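Local atomic coordinates of uric acid degradation bifunctional protein TTL (Arabidopsis thaliana, PDB entry 2Q37), a protein that catalyses the last two steps of urate degradation, hydrolysing 5-hydroxyisourate and stereoselectively decarboxylating the OHCU formed to (S)-allantoin, the second step belonging to this N-terminal domain. Residues 131-135 against 136-140; 66-69 against 70-74. All coordinates share one frame; numbering follows the deposited sequence.

How the contacts relate
Both contacts belong to the all-helical OHCU decarboxylase domain, on opposite sides of the centre of the chain, with contact centres about 21 Å apart and nearest atoms about 6 Å apart. Contact 2 comes first along the chain, at the start of helix 68-76; H78, the proton donor, follows just after that helix. Contact 1 lies later, in the loop between helices 110-127 and 140-150, and holds the bound (S)-allantoin. Helix 155-178 packs against both: L159 and A163 meet W71, while A162, E165 and I169 meet residues 132-134. The two thus share one helical scaffold yet differ in role, contact 1 forming a wall of the active site and contact 2 starting a helix at the subunit interface.

Contact 1: 131-135 against 136-140; sequences FIICA and SGRTH. With 3AL (1-[(4S)-2,5-dioxoimidazolidin-4-yl]urea), chain B.
I133 grips (S)-allantoin with both of its backbone polar atoms: its O accepts from ligand N9 at 2.9 Å, and its N donates to ligand O2, also at 2.9 Å. The alternate residues F131 and A135 complete the row: ligand N1 donates to F131 O, and A135 N meets ligand O8 almost straight on, at 3.1 Å and 172°. F131 and I133 thus read the urea group, I133 and A135 the hydantoin ring, while E100 OE1 and P79 O also bind the ligand. Behind this row the loop turns back, bringing R138 to C134. R138 CG passes 4.1 Å from A135 CA, and bends at chi2 (-105°) and chi3 (-128°) then carry the guanidinium to C134 O. That oxygen lies over one guanidinium face, 2.9 Å from R138 CZ, too far from the N-H directions for a hydrogen bond. E165, which accepts from C134 N, also forms a long, weak ion pair with R138 NH2. With an alanine in place of R138 the guanidinium is gone, and C134 O and E165 would probably lose their positive neighbour. Recognition by paired backbone donors and acceptors suggests that the backbone path of 131-135 is what matches the product's amide pattern.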
loop_
_atom_site.group_PDB
_atom_site.type_symbol
_atom_site.label_atom_id
_atom_site.label_comp_id
_atom_site.label_asym_id
_atom_site.label_seq_id
_atom_site.Cartn_x
_atom_site.Cartn_y
_atom_site.Cartn_z
ATOM N N PHE A 131 2.270 13.745 -2.359
ATOM C CA PHE A 131 2.668 13.619 -3.754
ATOM C C PHE A 131 4.212 13.479 -3.837
ATOM O O PHE A 131 4.954 14.381 -3.425
ATOM C CB PHE A 131 2.187 14.855 -4.516
ATOM C CG PHE A 131 2.645 14.903 -5.942
ATOM C CD1 PHE A 131 2.192 13.964 -6.870
ATOM C CD2 PHE A 131 3.525 15.904 -6.372
ATOM C CE1 PHE A 131 2.611 14.029 -8.219
ATOM C CE2 PHE A 131 3.948 15.975 -7.716
ATOM C CZ PHE A 131 3.490 15.037 -8.638
ATOM N N ILE A 132 4.679 12.350 -4.364
ATOM C CA ILE A 132 6.115 12.055 -4.491
ATOM C C ILE A 132 6.567 12.076 -5.949
ATOM O O ILE A 132 5.987 11.416 -6.807
ATOM C CB ILE A 132 6.457 10.660 -3.922
ATOM C CG1 ILE A 132 5.961 10.551 -2.471
ATOM C CG2 ILE A 132 7.981 10.421 -3.979
ATOM C CD1 ILE A 132 6.655 11.521 -1.506
ATOM N N ILE A 133 7.608 12.840 -6.225
ATOM C CA ILE A 133 8.132 12.945 -7.575
ATOM C C ILE A 133 9.567 13.394 -7.435
ATOM O O ILE A 133 9.875 14.231 -6.578
ATOM C CB ILE A 133 7.371 14.015 -8.396
ATOM C CG1 ILE A 133 7.691 13.875 -9.890
ATOM C CG2 ILE A 133 7.784 15.414 -7.946
ATOM C CD1 ILE A 133 7.031 14.972 -10.799
ATOM N N CYS A 134 10.444 12.826 -8.252
ATOM C CA CYS A 134 11.838 13.216 -8.234
ATOM C C CYS A 134 11.848 14.589 -8.907
ATOM O O CYS A 134 11.494 14.715 -10.072
ATOM C CB CYS A 134 12.677 12.209 -9.031
ATOM S SG CYS A 134 14.474 12.510 -9.046
ATOM N N ALA A 135 12.194 15.625 -8.147
ATOM C CA ALA A 135 12.269 16.999 -8.662
ATOM C C ALA A 135 13.722 17.203 -9.079
ATOM O O ALA A 135 14.604 16.475 -8.608
ATOM C CB ALA A 135 11.907 17.968 -7.568
ATOM N N SER A 136 14.014 18.152 -9.950
ATOM C CA SER A 136 15.426 18.313 -10.316
ATOM C C SER A 136 15.685 19.406 -11.312
ATOM O O SER A 136 16.336 20.411 -11.010
ATOM C CB SER A 136 15.997 17.015 -10.861
ATOM O OG SER A 136 17.032 16.562 -10.005
ATOM N N GLY A 137 15.218 19.184 -12.524
ATOM C CA GLY A 137 15.353 20.199 -13.539
ATOM C C GLY A 137 13.899 20.570 -13.691
ATOM O O GLY A 137 13.497 21.247 -14.631
ATOM N N ARG A 138 13.096 20.116 -12.742
ATOM C CA ARG A 138 11.683 20.376 -12.807
ATOM C C ARG A 138 11.301 21.680 -12.138
ATOM O O ARG A 138 11.929 22.135 -11.175
ATOM C CB ARG A 138 10.917 19.214 -12.185
ATOM C CG ARG A 138 11.491 17.848 -12.555
ATOM C CD ARG A 138 10.657 17.092 -13.575
ATOM N NE ARG A 138 10.354 15.743 -13.084
ATOM C CZ ARG A 138 11.239 14.747 -12.998
ATOM N NH1 ARG A 138 12.504 14.933 -13.390
ATOM N NH2 ARG A 138 10.864 13.571 -12.476
ATOM N N THR A 139 10.256 22.275 -12.693
ATOM C CA THR A 139 9.683 23.517 -12.218
ATOM C C THR A 139 8.486 23.159 -11.339
ATOM O O THR A 139 7.975 22.038 -11.407
ATOM C CB THR A 139 9.208 24.338 -13.417
ATOM O OG1 THR A 139 10.348 24.907 -14.076
ATOM C CG2 THR A 139 8.261 25.433 -12.980
ATOM N N HIS A 140 8.054 24.088 -10.490
ATOM C CA HIS A 140 6.886 23.821 -9.658
ATOM C C HIS A 140 5.673 23.703 -10.572
ATOM O O HIS A 140 4.724 22.958 -10.291
ATOM C CB HIS A 140 6.670 24.939 -8.642
ATOM C CG HIS A 140 7.635 24.900 -7.503
ATOM N ND1 HIS A 140 8.654 25.814 -7.359
ATOM C CD2 HIS A 140 7.753 24.035 -6.470
ATOM C CE1 HIS A 140 9.360 25.514 -6.283
ATOM N NE2 HIS A 140 8.833 24.438 -5.725
HETATM C C4 3AL B . 10.812 14.854 -2.694
HETATM C C5 3AL B . 11.991 15.370 -2.035
HETATM O O5 3AL B . 12.270 15.652 -0.898
HETATM N N7 3AL B . 13.016 15.565 -2.981
HETATM C C8 3AL B . 12.475 15.190 -4.202
HETATM O O8 3AL B . 13.111 15.238 -5.247
HETATM N N9 3AL B . 11.154 14.766 -4.069
HETATM N N3 3AL B . 9.627 15.646 -2.369
HETATM C C2 3AL B . 8.355 15.191 -2.969
HETATM N N1 3AL B . 7.378 15.839 -2.679
HETATM O O2 3AL B . 8.354 14.129 -3.752
#

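Contact 2: 66-69 against 70-74; sequences VNVT and DWLEA
The backbone turns from an extended V66-N67 pair into the first turn of helix 68-76, where W71 N, L72 N and E73 N bond to N67 O, V68 O and T69 O, four residues back. N67 is the N-cap and forms a capping box with D70. In one direction N67 N donates to D70 OD2 at 2.9 Å, reaching the anti side of the carboxylate from 30° out of its plane. In the other, D70 N lies 3.1 Å from its acceptor N67 OD1, an atom whose position is less certain. With CG set between backbone N and carbonyl carbon (chi1 62°), the asparagine amide swings over the helix start and stacks on the D70 carboxylate, their planes 15° apart. N67 ND2 gives a weak hydrogen bond to K126 O of the second subunit, and V68 packs on V68 of that subunit, which places the cap at the dimer interface. V68 CG1 meets L72 CG, one turn further on, loosely at 4.3 Å. The W71 indole stacks on W62 and donates through NE1 to W62 O. V66 crosses the tryptophan at about a right angle, its CG2 methyl resting 3.8 Å from W71 CD1.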
loop_
_atom_site.group_PDB
_atom_site.type_symbol
_atom_site.label_atom_id
_atom_site.label_comp_id
_atom_site.label_asym_id
_atom_site.label_seq_id
_atom_site.Cartn_x
_atom_site.Cartn_y
_atom_site.Cartn_z
ATOM N N VAL A 66 11.220 -4.674 0.913
ATOM C CA VAL A 66 10.530 -3.846 1.871
ATOM C C VAL A 66 9.028 -3.897 1.557
ATOM O O VAL A 66 8.635 -3.997 0.390
ATOM C CB VAL A 66 11.069 -2.411 1.804
ATOM C CG1 VAL A 66 12.572 -2.414 2.164
ATOM C CG2 VAL A 66 10.850 -1.839 0.400
ATOM N N ASN A 67 8.186 -3.854 2.586
ATOM C CA ASN A 67 6.748 -3.910 2.342
ATOM C C ASN A 67 6.118 -2.529 2.134
ATOM O O ASN A 67 6.776 -1.502 2.286
ATOM C CB ASN A 67 6.027 -4.667 3.474
ATOM C CG ASN A 67 6.183 -4.005 4.833
ATOM O OD1 ASN A 67 5.947 -2.793 5.003
ATOM N ND2 ASN A 67 6.568 -4.811 5.826
ATOM N N VAL A 68 4.844 -2.518 1.766
ATOM C CA VAL A 68 4.120 -1.281 1.500
ATOM C C VAL A 68 4.211 -0.301 2.656
ATOM O O VAL A 68 4.255 0.914 2.464
ATOM C CB VAL A 68 2.656 -1.597 1.177
ATOM C CG1 VAL A 68 1.825 -0.333 1.155
ATOM C CG2 VAL A 68 2.597 -2.314 -0.189
ATOM N N THR A 69 4.257 -0.841 3.864
ATOM C CA THR A 69 4.350 -0.009 5.066
ATOM C C THR A 69 5.661 0.789 5.081
ATOM O O THR A 69 5.698 1.935 5.529
ATOM C CB THR A 69 4.264 -0.880 6.326
ATOM O OG1 THR A 69 2.938 -1.419 6.431
ATOM C CG2 THR A 69 4.576 -0.063 7.560
ATOM N N ASP A 70 6.728 0.165 4.587
ATOM C CA ASP A 70 8.029 0.794 4.513
ATOM C C ASP A 70 8.010 1.880 3.434
ATOM O O ASP A 70 8.623 2.933 3.603
ATOM C CB ASP A 70 9.096 -0.261 4.202
ATOM C CG ASP A 70 9.196 -1.327 5.290
ATOM O OD1 ASP A 70 9.099 -0.950 6.495
ATOM O OD2 ASP A 70 9.381 -2.529 4.934
ATOM N N TRP A 71 7.308 1.623 2.325
ATOM C CA TRP A 71 7.211 2.608 1.258
ATOM C C TRP A 71 6.565 3.870 1.828
ATOM O O TRP A 71 6.994 4.997 1.546
ATOM C CB TRP A 71 6.332 2.099 0.099
ATOM C CG TRP A 71 6.996 1.141 -0.865
ATOM C CD1 TRP A 71 8.273 0.650 -0.789
ATOM C CD2 TRP A 71 6.407 0.544 -2.031
ATOM N NE1 TRP A 71 8.509 -0.213 -1.830
ATOM C CE2 TRP A 71 7.383 -0.299 -2.605
ATOM C CE3 TRP A 71 5.153 0.642 -2.643
ATOM C CZ2 TRP A 71 7.144 -1.048 -3.766
ATOM C CZ3 TRP A 71 4.909 -0.098 -3.801
ATOM C CH2 TRP A 71 5.905 -0.937 -4.349
ATOM N N LEU A 72 5.520 3.666 2.625
ATOM C CA LEU A 72 4.773 4.777 3.226
ATOM C C LEU A 72 5.610 5.589 4.210
ATOM O O LEU A 72 5.485 6.822 4.276
ATOM C CB LEU A 72 3.519 4.259 3.924
ATOM C CG LEU A 72 2.526 3.535 3.007
ATOM C CD1 LEU A 72 1.287 3.118 3.838
ATOM C CD2 LEU A 72 2.129 4.447 1.816
ATOM N N GLU A 73 6.464 4.904 4.965
ATOM C CA GLU A 73 7.306 5.590 5.919
ATOM C C GLU A 73 8.264 6.479 5.145
ATOM O O GLU A 73 8.444 7.662 5.482
ATOM C CB GLU A 73 8.102 4.593 6.778
ATOM C CG GLU A 73 8.981 5.272 7.829
ATOM C CD GLU A 73 9.684 4.292 8.773
ATOM O OE1 GLU A 73 10.290 3.300 8.291
ATOM O OE2 GLU A 73 9.643 4.531 10.005
ATOM N N ALA A 74 8.860 5.920 4.093
ATOM C CA ALA A 74 9.814 6.668 3.299
ATOM C C ALA A 74 9.229 7.889 2.595
ATOM O O ALA A 74 9.920 8.905 2.472
ATOM C CB ALA A 74 10.493 5.753 2.292
#